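Local coordinates for DUF3256 domain-containing protein (Porphyromonas gingivalis W83, PDB 2P3P) that is of unknown function but can bind magnesium and is probably membrane-associated, at residues L83-S88 against T119-Q124; V94-L99 against D104-F109; E129-P134 against L166-T171. One frame throughout, in Å; residues are numbered along the deposited sequence.

Interaction 1: residues L83-S88 against T119-Q124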
ATOM      1  N   LEU A  83      -4.115   4.855  11.809  1.00  8.91           N
ATOM      2  CA  LEU A  83      -4.516   3.641  12.517  1.00  8.81           C
ATOM      3  C   LEU A  83      -4.336   3.870  14.016  1.00  8.05           C
ATOM      4  O   LEU A  83      -3.395   4.551  14.479  1.00  7.01           O
ATOM      5  CB  LEU A  83      -3.680   2.432  12.089  1.00  8.64           C
ATOM      6  CG  LEU A  83      -3.639   2.042  10.619  1.00  9.91           C
ATOM      7  CD1 LEU A  83      -2.614   0.927  10.366  1.00  9.78           C
ATOM      8  CD2 LEU A  83      -5.029   1.652  10.189  1.00 10.62           C
ATOM      9  N   PRO A  84      -5.256   3.333  14.805  1.00  8.12           N
ATOM     10  CA  PRO A  84      -5.166   3.577  16.240  1.00  8.27           C
ATOM     11  C   PRO A  84      -4.064   2.772  16.880  1.00  9.05           C
ATOM     12  O   PRO A  84      -4.052   1.563  16.723  1.00  9.68           O
ATOM     13  CB  PRO A  84      -6.521   3.092  16.769  1.00  7.93           C
ATOM     14  CG  PRO A  84      -7.067   2.186  15.777  1.00  7.74           C
ATOM     15  CD  PRO A  84      -6.441   2.523  14.440  1.00  8.68           C
ATOM     16  N   PHE A  85      -3.173   3.430  17.618  1.00 11.03           N
ATOM     17  CA  PHE A  85      -2.136   2.697  18.351  1.00 12.16           C
ATOM     18  C   PHE A  85      -2.675   2.324  19.717  1.00 13.77           C
ATOM     19  O   PHE A  85      -2.431   1.226  20.237  1.00 15.18           O
ATOM     20  CB  PHE A  85      -0.803   3.470  18.459  1.00 10.87           C
ATOM     21  CG  PHE A  85       0.246   2.663  19.107  1.00  9.40           C
ATOM     22  CD1 PHE A  85       0.944   1.695  18.389  1.00  7.00           C
ATOM     23  CD2 PHE A  85       0.463   2.788  20.470  1.00  9.15           C
ATOM     24  CE1 PHE A  85       1.883   0.876  19.029  1.00  7.38           C
ATOM     25  CE2 PHE A  85       1.379   1.962  21.117  1.00  7.26           C
ATOM     26  CZ  PHE A  85       2.090   1.024  20.413  1.00  8.40           C
ATOM     27  N   SER A  86      -3.357   3.268  20.342  1.00 15.88           N
ATOM     28  CA  SER A  86      -4.234   2.980  21.456  1.00 16.07           C
ATOM     29  C   SER A  86      -5.592   3.608  21.160  1.00 16.50           C
ATOM     30  O   SER A  86      -5.868   3.988  20.029  1.00 16.86           O
ATOM     31  CB  SER A  86      -3.652   3.563  22.737  1.00 15.30           C
ATOM     32  OG  SER A  86      -3.728   4.963  22.722  1.00 15.03           O
ATOM     33  N   ASP A  87      -6.431   3.732  22.177  1.00 16.75           N
ATOM     34  CA  ASP A  87      -7.722   4.425  22.029  1.00 16.54           C
ATOM     35  C   ASP A  87      -7.528   5.955  22.206  1.00 16.42           C
ATOM     36  O   ASP A  87      -8.430   6.726  21.920  1.00 15.94           O
ATOM     37  CB  ASP A  87      -8.739   3.861  23.019  1.00 17.82           C
ATOM     38  CG  ASP A  87      -8.212   3.862  24.427  1.00 18.65           C
ATOM     39  OD1 ASP A  87      -7.233   4.593  24.639  1.00 22.13           O
ATOM     40  OD2 ASP A  87      -8.741   3.148  25.312  1.00 23.48           O
ATOM     41  N   SER A  88      -6.332   6.380  22.639  1.00 15.91           N
ATOM     42  CA  SER A  88      -5.972   7.799  22.704  1.00 14.91           C
ATOM     43  C   SER A  88      -4.931   8.270  21.663  1.00 14.56           C
ATOM     44  O   SER A  88      -4.787   9.469  21.443  1.00 15.95           O
ATOM     45  CB  SER A  88      -5.510   8.162  24.124  1.00 15.90           C
ATOM     46  OG  SER A  88      -4.527   7.273  24.655  1.00 17.08           O
ATOM     47  N   THR A 119       8.884  -0.842  10.371  1.00 11.49           N
ATOM     48  CA  THR A 119       7.745  -1.607   9.882  1.00 11.19           C
ATOM     49  C   THR A 119       7.551  -2.999  10.539  1.00 10.81           C
ATOM     50  O   THR A 119       6.419  -3.363  10.775  1.00 10.35           O
ATOM     51  CB  THR A 119       7.795  -1.696   8.317  1.00 11.32           C
ATOM     52  OG1 THR A 119       7.757  -0.370   7.752  1.00  9.82           O
ATOM     53  CG2 THR A 119       6.612  -2.490   7.736  1.00 11.58           C
ATOM     54  N   ASP A 120       8.628  -3.726  10.900  1.00 10.73           N
ATOM     55  CA  ASP A 120       8.516  -5.151  11.368  1.00 12.37           C
ATOM     56  C   ASP A 120       7.603  -5.260  12.573  1.00 12.57           C
ATOM     57  O   ASP A 120       7.063  -6.322  12.895  1.00 13.77           O
ATOM     58  CB  ASP A 120       9.844  -5.779  11.882  1.00 13.15           C
ATOM     59  CG  ASP A 120      11.099  -5.275  11.195  1.00 16.43           C
ATOM     60  OD1 ASP A 120      11.123  -4.157  10.616  1.00 23.50           O
ATOM     61  OD2 ASP A 120      12.107  -6.021  11.290  1.00 20.21           O
ATOM     62  N   ARG A 121       7.533  -4.175  13.318  1.00 11.91           N
ATOM     63  CA  ARG A 121       6.780  -4.180  14.543  1.00 12.05           C
ATOM     64  C   ARG A 121       5.273  -4.352  14.274  1.00 12.14           C
ATOM     65  O   ARG A 121       4.542  -4.961  15.070  1.00 13.01           O
ATOM     66  CB  ARG A 121       7.017  -2.857  15.252  1.00 12.22           C
ATOM     67  CG  ARG A 121       6.673  -2.917  16.685  1.00 13.85           C
ATOM     68  CD  ARG A 121       6.254  -1.557  17.200  1.00 18.76           C
ATOM     69  NE  ARG A 121       5.433  -1.773  18.379  1.00 21.28           N
ATOM     70  CZ  ARG A 121       5.415  -1.004  19.453  1.00 20.93           C
ATOM     71  NH1 ARG A 121       6.192   0.064  19.540  1.00 22.50           N
ATOM     72  NH2 ARG A 121       4.618  -1.334  20.448  1.00 20.71           N
ATOM     73  N   PHE A 122       4.824  -3.780  13.160  1.00 11.03           N
ATOM     74  CA  PHE A 122       3.419  -3.716  12.806  1.00 11.20           C
ATOM     75  C   PHE A 122       2.994  -4.657  11.693  1.00 10.83           C
ATOM     76  O   PHE A 122       1.795  -4.922  11.493  1.00 12.41           O
ATOM     77  CB  PHE A 122       3.123  -2.282  12.332  1.00 10.92           C
ATOM     78  CG  PHE A 122       3.562  -1.242  13.284  1.00 10.82           C
ATOM     79  CD1 PHE A 122       2.875  -1.043  14.445  1.00 11.64           C
ATOM     80  CD2 PHE A 122       4.680  -0.470  13.031  1.00 13.02           C
ATOM     81  CE1 PHE A 122       3.260  -0.040  15.357  1.00 11.42           C
ATOM     82  CE2 PHE A 122       5.066   0.516  13.916  1.00 11.82           C
ATOM     83  CZ  PHE A 122       4.355   0.725  15.079  1.00 12.03           C
ATOM     84  N   TRP A 123       3.952  -5.112  10.914  1.00 10.36           N
ATOM     85  CA  TRP A 123       3.651  -5.856   9.709  1.00 10.21           C
ATOM     86  C   TRP A 123       4.783  -6.821   9.366  1.00 10.18           C
ATOM     87  O   TRP A 123       5.956  -6.437   9.349  1.00 10.69           O
ATOM     88  CB  TRP A 123       3.449  -4.879   8.551  1.00 10.08           C
ATOM     89  CG  TRP A 123       3.502  -5.515   7.181  1.00  7.96           C
ATOM     90  CD1 TRP A 123       4.524  -5.456   6.287  1.00  7.54           C
ATOM     91  CD2 TRP A 123       2.480  -6.297   6.577  1.00  8.10           C
ATOM     92  NE1 TRP A 123       4.210  -6.190   5.146  1.00  9.01           N
ATOM     93  CE2 TRP A 123       2.960  -6.714   5.301  1.00  8.43           C
ATOM     94  CE3 TRP A 123       1.210  -6.714   6.992  1.00  9.13           C
ATOM     95  CZ2 TRP A 123       2.200  -7.494   4.436  1.00  7.17           C
ATOM     96  CZ3 TRP A 123       0.450  -7.453   6.123  1.00  8.98           C
ATOM     97  CH2 TRP A 123       0.952  -7.848   4.862  1.00  9.70           C
ATOM     98  N   GLN A 124       4.432  -8.077   9.130  1.00  9.04           N
ATOM     99  CA  GLN A 124       5.376  -9.074   8.643  1.00 10.10           C
ATOM    100  C   GLN A 124       4.973  -9.476   7.223  1.00  8.96           C
ATOM    101  O   GLN A 124       3.928 -10.082   7.028  1.00  8.79           O
ATOM    102  CB  GLN A 124       5.389 -10.335   9.534  1.00  9.99           C
ATOM    103  CG  GLN A 124       6.297 -11.433   9.078  1.00  9.95           C
ATOM    104  CD  GLN A 124       6.347 -12.649  10.048  1.00 12.45           C
ATOM    105  OE1 GLN A 124       5.959 -12.555  11.241  1.00 12.06           O
ATOM    106  NE2 GLN A 124       6.872 -13.769   9.555  1.00 15.92           N
TER
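The ring of Phe85 overlaps the end of Arg121, its rim set against one flat face of the guanidinium. The contact lies where strand 77-84 of the seven-stranded antiparallel sheet runs out into a loop whose first residues form an ST turn, and it joins this loop to the segment 119-124 that follows the last strand of the sheet. The two planes stand 85° apart, and the closest approach is Phe85 CZ to Arg121 NH2 at 3.5 Å. Because NH2 lies in the plane of the ring, at its edge, the charge does not sit over the pi face. The geometry is thus not that of a cation-pi contact, and the approach is best read as van der Waals packing. Phe85 gets there with CG anti to the backbone N (chi1 -176°), while the Arg121 chain, extended from CG to NE, carries its head out to meet it. On the way, Arg121 CD passes 3.6 Å above one face of the Phe122 ring. Phe122 in turn touches Phe85 rim to rim, the two CE1 atoms being 4.0 Å apart.

The residue types fit a gradient of burial. Phe122 is buried and stacks on Phe109 of strand 104-111, while Phe85 and Arg121 are exposed. An arginine suits such a margin, since its methylenes can cover an aromatic ring while the head remains near solvent. Behind the rings, each backbone is tied locally: Thr119 O accepts from both Phe122 N and Trp123 N, holding 119-123 in a tight turn. On the other side, Ser86 OG, also bonded to Ser89 OG, closes the ST turn by accepting from Ser88 N at 3.0 Å.

Interaction 2: residues V94-L99 against D104-F109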
ATOM      1  N   VAL A  94       1.325   4.168   5.497  1.00  7.33           N
ATOM      2  CA  VAL A  94       1.388   4.678   4.141  1.00  7.89           C
ATOM      3  C   VAL A  94       1.762   3.480   3.310  1.00  7.89           C
ATOM      4  O   VAL A  94       2.705   2.766   3.641  1.00  9.92           O
ATOM      5  CB  VAL A  94       2.414   5.841   3.940  1.00  7.34           C
ATOM      6  CG1 VAL A  94       2.311   6.427   2.516  1.00  7.34           C
ATOM      7  CG2 VAL A  94       2.191   6.948   4.938  1.00  9.71           C
ATOM      8  N   VAL A  95       0.987   3.236   2.262  1.00  8.59           N
ATOM      9  CA  VAL A  95       1.230   2.109   1.383  1.00  8.24           C
ATOM     10  C   VAL A  95       1.543   2.710   0.019  1.00  9.55           C
ATOM     11  O   VAL A  95       0.724   3.438  -0.564  1.00  6.78           O
ATOM     12  CB  VAL A  95       0.001   1.131   1.281  1.00  7.86           C
ATOM     13  CG1 VAL A  95       0.335  -0.062   0.382  1.00  7.36           C
ATOM     14  CG2 VAL A  95      -0.455   0.656   2.630  1.00  8.42           C
ATOM     15  N   THR A  96       2.729   2.404  -0.476  1.00  9.30           N
ATOM     16  CA  THR A  96       3.212   3.001  -1.723  1.00  8.59           C
ATOM     17  C   THR A  96       3.445   1.866  -2.696  1.00  8.68           C
ATOM     18  O   THR A  96       4.233   0.935  -2.401  1.00  8.99           O
ATOM     19  CB  THR A  96       4.495   3.815  -1.538  1.00  8.93           C
ATOM     20  OG1 THR A  96       4.322   4.823  -0.536  1.00  6.38           O
ATOM     21  CG2 THR A  96       4.897   4.486  -2.882  1.00  9.24           C
ATOM     22  N   THR A  97       2.776   1.935  -3.844  1.00  7.66           N
ATOM     23  CA  THR A  97       2.705   0.839  -4.776  1.00  8.33           C
ATOM     24  C   THR A  97       3.113   1.273  -6.171  1.00  8.76           C
ATOM     25  O   THR A  97       2.427   2.104  -6.818  1.00  8.18           O
ATOM     26  CB  THR A  97       1.259   0.233  -4.858  1.00  7.55           C
ATOM     27  OG1 THR A  97       0.771  -0.131  -3.567  1.00  9.18           O
ATOM     28  CG2 THR A  97       1.262  -0.980  -5.774  1.00  8.98           C
ATOM     29  N   VAL A  98       4.224   0.722  -6.657  1.00  9.63           N
ATOM     30  CA  VAL A  98       4.578   0.923  -8.083  1.00 10.44           C
ATOM     31  C   VAL A  98       3.603   0.045  -8.897  1.00 11.77           C
ATOM     32  O   VAL A  98       3.254  -1.059  -8.474  1.00 11.71           O
ATOM     33  CB  VAL A  98       6.058   0.592  -8.364  1.00 11.47           C
ATOM     34  CG1 VAL A  98       6.948   1.394  -7.461  1.00 12.20           C
ATOM     35  CG2 VAL A  98       6.308  -0.871  -8.157  1.00 13.41           C
ATOM     36  N   LEU A  99       3.107   0.554 -10.031  1.00 11.55           N
ATOM     37  CA  LEU A  99       2.025  -0.165 -10.744  1.00 11.07           C
ATOM     38  C   LEU A  99       2.565  -0.864 -12.002  1.00 11.31           C
ATOM     39  O   LEU A  99       1.914  -1.783 -12.537  1.00 10.05           O
ATOM     40  CB  LEU A  99       0.851   0.769 -11.069  1.00 10.41           C
ATOM     41  CG  LEU A  99       0.134   1.513  -9.926  1.00 10.93           C
ATOM     42  CD1 LEU A  99      -0.756   2.628 -10.536  1.00  8.46           C
ATOM     43  CD2 LEU A  99      -0.697   0.597  -9.014  1.00  7.96           C
ATOM     44  N   ASP A 104       3.771  -3.770  -6.945  1.00  9.05           N
ATOM     45  CA  ASP A 104       4.562  -4.150  -5.776  1.00  8.70           C
ATOM     46  C   ASP A 104       4.511  -3.001  -4.785  1.00  8.05           C
ATOM     47  O   ASP A 104       4.749  -1.836  -5.150  1.00  8.84           O
ATOM     48  CB  ASP A 104       5.989  -4.514  -6.222  1.00  8.17           C
ATOM     49  CG  ASP A 104       6.806  -5.183  -5.130  1.00 10.09           C
ATOM     50  OD1 ASP A 104       6.262  -6.072  -4.411  1.00  5.70           O
ATOM     51  OD2 ASP A 104       8.038  -4.849  -5.013  1.00 11.75           O
ATOM     52  N   SER A 105       4.159  -3.324  -3.542  1.00  6.76           N
ATOM     53  CA  SER A 105       3.885  -2.351  -2.516  1.00  7.00           C
ATOM     54  C   SER A 105       4.977  -2.336  -1.440  1.00  5.88           C
ATOM     55  O   SER A 105       5.560  -3.368  -1.137  1.00  6.30           O
ATOM     56  CB  SER A 105       2.541  -2.681  -1.846  1.00  6.06           C
ATOM     57  OG  SER A 105       1.458  -2.570  -2.762  1.00  7.15           O
ATOM     58  N   ARG A 106       5.144  -1.156  -0.815  1.00  6.90           N
ATOM     59  CA  ARG A 106       5.902  -0.987   0.424  1.00  8.27           C
ATOM     60  C   ARG A 106       4.914  -0.425   1.434  1.00  7.34           C
ATOM     61  O   ARG A 106       4.094   0.414   1.078  1.00  9.48           O
ATOM     62  CB  ARG A 106       7.046   0.004   0.235  1.00  9.27           C
ATOM     63  CG  ARG A 106       8.078  -0.425  -0.791  1.00 12.31           C
ATOM     64  CD  ARG A 106       9.278   0.578  -0.948  1.00 13.75           C
ATOM     65  NE  ARG A 106       8.770   1.928  -1.121  1.00 12.88           N
ATOM     66  CZ  ARG A 106       8.533   2.748  -0.100  1.00 13.47           C
ATOM     67  NH1 ARG A 106       8.805   2.327   1.132  1.00  9.61           N
ATOM     68  NH2 ARG A 106       7.966   3.940  -0.301  1.00 13.31           N
ATOM     69  N   ILE A 107       4.941  -0.929   2.644  1.00  7.50           N
ATOM     70  CA  ILE A 107       4.161  -0.360   3.746  1.00  7.21           C
ATOM     71  C   ILE A 107       5.166   0.329   4.700  1.00  7.23           C
ATOM     72  O   ILE A 107       6.129  -0.306   5.198  1.00  7.32           O
ATOM     73  CB  ILE A 107       3.361  -1.420   4.521  1.00  7.55           C
ATOM     74  CG1 ILE A 107       2.529  -2.301   3.605  1.00  7.88           C
ATOM     75  CG2 ILE A 107       2.420  -0.737   5.534  1.00  7.60           C
ATOM     76  CD1 ILE A 107       1.810  -3.395   4.353  1.00  7.48           C
ATOM     77  N   ASP A 108       4.952   1.636   4.906  1.00  7.07           N
ATOM     78  CA  ASP A 108       5.719   2.442   5.832  1.00  7.15           C
ATOM     79  C   ASP A 108       4.801   2.845   7.003  1.00  7.43           C
ATOM     80  O   ASP A 108       3.593   2.998   6.850  1.00  7.77           O
ATOM     81  CB  ASP A 108       6.284   3.690   5.107  1.00  7.06           C
ATOM     82  CG  ASP A 108       7.286   3.342   4.043  1.00  8.22           C
ATOM     83  OD1 ASP A 108       8.172   2.509   4.343  1.00 11.84           O
ATOM     84  OD2 ASP A 108       7.195   3.887   2.919  1.00 13.34           O
ATOM     85  N   PHE A 109       5.395   2.969   8.184  1.00  7.44           N
ATOM     86  CA  PHE A 109       4.721   3.518   9.372  1.00  7.47           C
ATOM     87  C   PHE A 109       5.450   4.709   9.913  1.00  8.42           C
ATOM     88  O   PHE A 109       6.691   4.746   9.889  1.00  6.61           O
ATOM     89  CB  PHE A 109       4.566   2.476  10.454  1.00  8.57           C
ATOM     90  CG  PHE A 109       3.595   1.402  10.102  1.00  6.53           C
ATOM     91  CD1 PHE A 109       2.290   1.435  10.565  1.00  9.39           C
ATOM     92  CD2 PHE A 109       4.008   0.339   9.297  1.00 10.92           C
ATOM     93  CE1 PHE A 109       1.426   0.414  10.236  1.00 11.15           C
ATOM     94  CE2 PHE A 109       3.144  -0.692   8.970  1.00  8.59           C
ATOM     95  CZ  PHE A 109       1.881  -0.656   9.427  1.00  7.77           C
TER
HETATM   96  O   HOH W   1       4.982   3.353   1.783  1.00 19.11           O
HETATM   97  O   HOH W   2       6.878   1.440  -3.518  1.00 17.03           O
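Strands 94-98 and 104-109 run antiparallel, their axes 4.5 Å apart at closest and their directions 160° apart. Val94 with Asp108, Thr96 with Arg106 and Val98 with Asp104 are the hydrogen-bonded pairs. The bonds of the first two are short and straight, such as Arg106 N to Thr96 O at 2.8 Å. The last pair is weaker in geometry: Val98 N to Asp104 O bends to 136°, and Asp104 N to Val98 O lengthens to 3.2 Å. The intervening pairs, Val95 with Ile107 and Thr97 with Ser105, are non-hydrogen-bonded.

On their face, Val95, Thr97 and Ser105 meet strand 155-159, while Ile107 packs on Trp123. Ser105 OG donates to Thr97 OG1 at 2.7 Å and accepts from Val157 N, so it both gives and receives a bond. Val95 CG2 and Ile107 CG1 extend the apolar side at 4.3 Å. On the other face, Thr96 and Arg106 run alongside each other. A bend at chi3 (-50°) swings the guanidinium toward Thr96, with Arg106 NH2 3.7 Å from Thr96 CB, and lets NH1 form a salt bridge with Asp108 OD2 at 2.9 Å, on the syn side. A water donates to Thr96 O and is held weakly by Arg106 NE. Beta-branched Val, Thr and Ile suit the extended backbone, Arg106 and Asp108 pair their charges along one strand, and the whole is a classic antiparallel beta hairpin within a meander sheet.

Interaction 3: residues E129-P134 against L166-T171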
ATOM      1  N   GLU A 129       4.953 -18.815  -0.036  1.00  9.38           N
ATOM      2  CA  GLU A 129       4.276 -20.084   0.221  1.00  9.12           C
ATOM      3  C   GLU A 129       2.909 -19.901   0.851  1.00  9.11           C
ATOM      4  O   GLU A 129       2.062 -20.811   0.777  1.00  8.36           O
ATOM      5  CB  GLU A 129       5.129 -21.066   1.072  1.00  9.16           C
ATOM      6  CG  GLU A 129       5.356 -20.645   2.545  1.00  9.71           C
ATOM      7  CD  GLU A 129       5.999 -21.733   3.402  1.00  9.35           C
ATOM      8  OE1 GLU A 129       6.249 -22.885   2.915  1.00  7.70           O
ATOM      9  OE2 GLU A 129       6.236 -21.434   4.592  1.00 10.43           O
ATOM     10  N   ASP A 130       2.718 -18.749   1.495  1.00  9.47           N
ATOM     11  CA  ASP A 130       1.401 -18.368   2.024  1.00  9.29           C
ATOM     12  C   ASP A 130       0.307 -18.279   0.963  1.00  9.02           C
ATOM     13  O   ASP A 130      -0.879 -18.262   1.314  1.00  9.37           O
ATOM     14  CB  ASP A 130       1.503 -17.078   2.816  1.00  8.60           C
ATOM     15  CG  ASP A 130       2.426 -17.224   4.016  1.00 13.21           C
ATOM     16  OD1 ASP A 130       2.510 -18.331   4.586  1.00 14.13           O
ATOM     17  OD2 ASP A 130       3.058 -16.228   4.374  1.00 19.15           O
ATOM     18  N   PHE A 131       0.703 -18.236  -0.306  1.00  7.70           N
ATOM     19  CA  PHE A 131      -0.229 -18.069  -1.419  1.00  8.85           C
ATOM     20  C   PHE A 131      -0.390 -19.407  -2.152  1.00  9.25           C
ATOM     21  O   PHE A 131      -1.013 -19.483  -3.236  1.00  8.74           O
ATOM     22  CB  PHE A 131       0.290 -16.998  -2.394  1.00  9.23           C
ATOM     23  CG  PHE A 131       0.319 -15.620  -1.828  1.00  8.39           C
ATOM     24  CD1 PHE A 131      -0.796 -14.781  -1.940  1.00 11.19           C
ATOM     25  CD2 PHE A 131       1.427 -15.155  -1.142  1.00 10.71           C
ATOM     26  CE1 PHE A 131      -0.794 -13.510  -1.405  1.00  5.41           C
ATOM     27  CE2 PHE A 131       1.421 -13.877  -0.584  1.00  6.06           C
ATOM     28  CZ  PHE A 131       0.296 -13.061  -0.729  1.00  7.27           C
ATOM     29  N   PHE A 132       0.138 -20.478  -1.547  1.00  8.27           N
ATOM     30  CA  PHE A 132       0.023 -21.780  -2.186  1.00  8.14           C
ATOM     31  C   PHE A 132      -1.347 -22.409  -1.935  1.00  7.48           C
ATOM     32  O   PHE A 132      -1.943 -22.254  -0.855  1.00  8.72           O
ATOM     33  CB  PHE A 132       1.122 -22.750  -1.714  1.00  7.71           C
ATOM     34  CG  PHE A 132       2.522 -22.417  -2.182  1.00  6.99           C
ATOM     35  CD1 PHE A 132       2.805 -21.352  -3.071  1.00  8.88           C
ATOM     36  CD2 PHE A 132       3.565 -23.193  -1.729  1.00 10.20           C
ATOM     37  CE1 PHE A 132       4.108 -21.090  -3.462  1.00 10.89           C
ATOM     38  CE2 PHE A 132       4.878 -22.934  -2.106  1.00  9.11           C
ATOM     39  CZ  PHE A 132       5.149 -21.889  -2.974  1.00 11.79           C
ATOM     40  N   LEU A 133      -1.839 -23.141  -2.939  1.00  7.71           N
ATOM     41  CA  LEU A 133      -3.062 -23.936  -2.831  1.00  9.13           C
ATOM     42  C   LEU A 133      -2.847 -25.118  -1.904  1.00  9.12           C
ATOM     43  O   LEU A 133      -1.690 -25.467  -1.585  1.00  9.20           O
ATOM     44  CB  LEU A 133      -3.456 -24.490  -4.215  1.00  9.67           C
ATOM     45  CG  LEU A 133      -4.012 -23.446  -5.153  1.00  9.52           C
ATOM     46  CD1 LEU A 133      -4.066 -23.988  -6.580  1.00 12.30           C
ATOM     47  CD2 LEU A 133      -5.364 -22.939  -4.635  1.00  8.06           C
ATOM     48  N   PRO A 134      -3.941 -25.726  -1.425  1.00 10.55           N
ATOM     49  CA  PRO A 134      -3.794 -26.933  -0.609  1.00 10.52           C
ATOM     50  C   PRO A 134      -3.004 -28.037  -1.299  1.00 11.12           C
ATOM     51  O   PRO A 134      -3.014 -28.137  -2.544  1.00 11.40           O
ATOM     52  CB  PRO A 134      -5.246 -27.358  -0.327  1.00 10.93           C
ATOM     53  CG  PRO A 134      -6.049 -26.106  -0.481  1.00 11.29           C
ATOM     54  CD  PRO A 134      -5.346 -25.297  -1.528  1.00 10.25           C
ATOM     55  N   LEU A 166      -6.448  -4.880   5.633  1.00  7.81           N
ATOM     56  CA  LEU A 166      -5.738  -4.804   4.343  1.00  8.36           C
ATOM     57  C   LEU A 166      -5.760  -6.168   3.712  1.00  8.23           C
ATOM     58  O   LEU A 166      -5.923  -7.176   4.425  1.00  8.78           O
ATOM     59  CB  LEU A 166      -4.301  -4.297   4.490  1.00  9.53           C
ATOM     60  CG  LEU A 166      -3.176  -5.137   5.113  1.00 11.17           C
ATOM     61  CD1 LEU A 166      -2.727  -6.298   4.241  1.00 12.49           C
ATOM     62  CD2 LEU A 166      -1.946  -4.211   5.402  1.00  9.31           C
ATOM     63  N   SER A 167      -5.617  -6.180   2.382  1.00  7.80           N
ATOM     64  CA  SER A 167      -5.545  -7.370   1.583  1.00  8.30           C
ATOM     65  C   SER A 167      -4.252  -7.308   0.773  1.00  8.07           C
ATOM     66  O   SER A 167      -3.794  -6.230   0.381  1.00 10.17           O
ATOM     67  CB  SER A 167      -6.781  -7.423   0.676  1.00  9.01           C
ATOM     68  OG  SER A 167      -6.873  -8.595  -0.069  1.00 12.54           O
ATOM     69  N   ILE A 168      -3.599  -8.442   0.599  1.00  7.82           N
ATOM     70  CA  ILE A 168      -2.344  -8.496  -0.161  1.00  6.81           C
ATOM     71  C   ILE A 168      -2.421  -9.641  -1.148  1.00  6.96           C
ATOM     72  O   ILE A 168      -2.789 -10.763  -0.776  1.00  6.74           O
ATOM     73  CB  ILE A 168      -1.103  -8.572   0.787  1.00  7.61           C
ATOM     74  CG1 ILE A 168       0.237  -8.469   0.009  1.00  7.31           C
ATOM     75  CG2 ILE A 168      -1.210  -9.823   1.752  1.00  6.08           C
ATOM     76  CD1 ILE A 168       1.462  -8.403   0.950  1.00  5.60           C
ATOM     77  N   ARG A 169      -2.050  -9.362  -2.395  1.00  6.83           N
ATOM     78  CA  ARG A 169      -2.142 -10.303  -3.490  1.00  7.49           C
ATOM     79  C   ARG A 169      -0.734 -10.467  -4.052  1.00  8.57           C
ATOM     80  O   ARG A 169      -0.001  -9.473  -4.184  1.00 10.02           O
ATOM     81  CB  ARG A 169      -3.106  -9.824  -4.585  1.00  7.62           C
ATOM     82  CG  ARG A 169      -2.717  -8.546  -5.270  1.00  9.80           C
ATOM     83  CD  ARG A 169      -3.752  -8.022  -6.276  1.00  9.48           C
ATOM     84  NE  ARG A 169      -5.059  -7.761  -5.658  1.00 12.00           N
ATOM     85  CZ  ARG A 169      -6.229  -7.884  -6.295  1.00 13.53           C
ATOM     86  NH1 ARG A 169      -6.280  -8.231  -7.569  1.00 15.96           N
ATOM     87  NH2 ARG A 169      -7.355  -7.635  -5.664  1.00 14.99           N
ATOM     88  N   GLN A 170      -0.333 -11.713  -4.295  1.00  8.57           N
ATOM     89  CA  GLN A 170       0.880 -11.955  -5.051  1.00  8.04           C
ATOM     90  C   GLN A 170       0.659 -11.547  -6.497  1.00  7.61           C
ATOM     91  O   GLN A 170      -0.399 -11.773  -7.090  1.00  6.58           O
ATOM     92  CB  GLN A 170       1.447 -13.393  -4.881  1.00  7.59           C
ATOM     93  CG  GLN A 170       0.541 -14.573  -5.329  1.00  6.86           C
ATOM     94  CD  GLN A 170       0.561 -14.795  -6.828  1.00  6.64           C
ATOM     95  OE1 GLN A 170       1.462 -14.323  -7.511  1.00  5.89           O
ATOM     96  NE2 GLN A 170      -0.476 -15.423  -7.348  1.00  6.03           N
ATOM     97  N   THR A 171       1.663 -10.900  -7.063  1.00  8.14           N
ATOM     98  CA  THR A 171       1.594 -10.502  -8.459  1.00  8.73           C
ATOM     99  C   THR A 171       2.674 -11.220  -9.263  1.00  8.90           C
ATOM    100  O   THR A 171       3.029 -10.754 -10.346  1.00  9.03           O
ATOM    101  CB  THR A 171       1.675  -8.978  -8.636  1.00  8.59           C
ATOM    102  OG1 THR A 171       2.844  -8.480  -7.991  1.00 10.80           O
ATOM    103  CG2 THR A 171       0.466  -8.243  -8.021  1.00 10.34           C
TER
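Phe131 lies with one face under the aliphatic part of Gln170 and with its edge toward the backbone of strand 166-170. Gln170 CB sits 3.9 Å from the centroid of the Phe131 ring, only 10° off the ring normal, a well-centred CH-pi contact. The next methylene, Gln170 CG, drops to 3.6 Å from Phe131 CD1. It is put there by chi1 of 61°, which places CG between the backbone N and the carbonyl carbon; a further bend at chi2 then leads the amide away, its plane turned 77° from that of the ring. The Gln170 chain and the ring thus extend in opposing senses. On this same side of the ring, Gln170 N comes to 3.4 Å from Phe131 CE1.

At the rim, Phe131 CE1 lies 3.5 Å from Ile168 O, which is in the ring plane and so meets the partly positive ring hydrogens. Ile168 adds a looser apolar touch, CG2 to Phe131 CZ at 4.3 Å, while Leu193 and Met155 pack against both residues.

Phe131 is also joined to Ser189 through its backbone. The side chain of Gln170 is about 10 Å from that of Ser149, which binds magnesium in another crystal structure of this protein; none is bound here. Glutamine works here as two groups in one: apolar methylenes for the ring, and an amide whose NE2 bonds to Thr173 OG1 and Ser189 O, with OE1 taking a weak bond from Val172 N.

Interaction 2 lies near the centre of the chain and is built mainly from backbone hydrogen bonds between neighbouring strands of the larger sheet; interactions 1 and 3 are side-chain contacts with centres about 15 Å from that of the chain. Interaction 1 sits at the end of an inner strand of the same sheet, partly exposed, and pairs rings with an arginine, whereas interaction 3 is buried and packs segment 129-134 on the smaller, four-stranded sheet. Interactions 1 and 2 meet directly, through Thr119 OG1 with Ile107 O and Phe122 on Phe109. Trp123 then bridges to the smaller sheet, touching Ile107 as well as Leu166 and Ile168, so apolar packing connects all three.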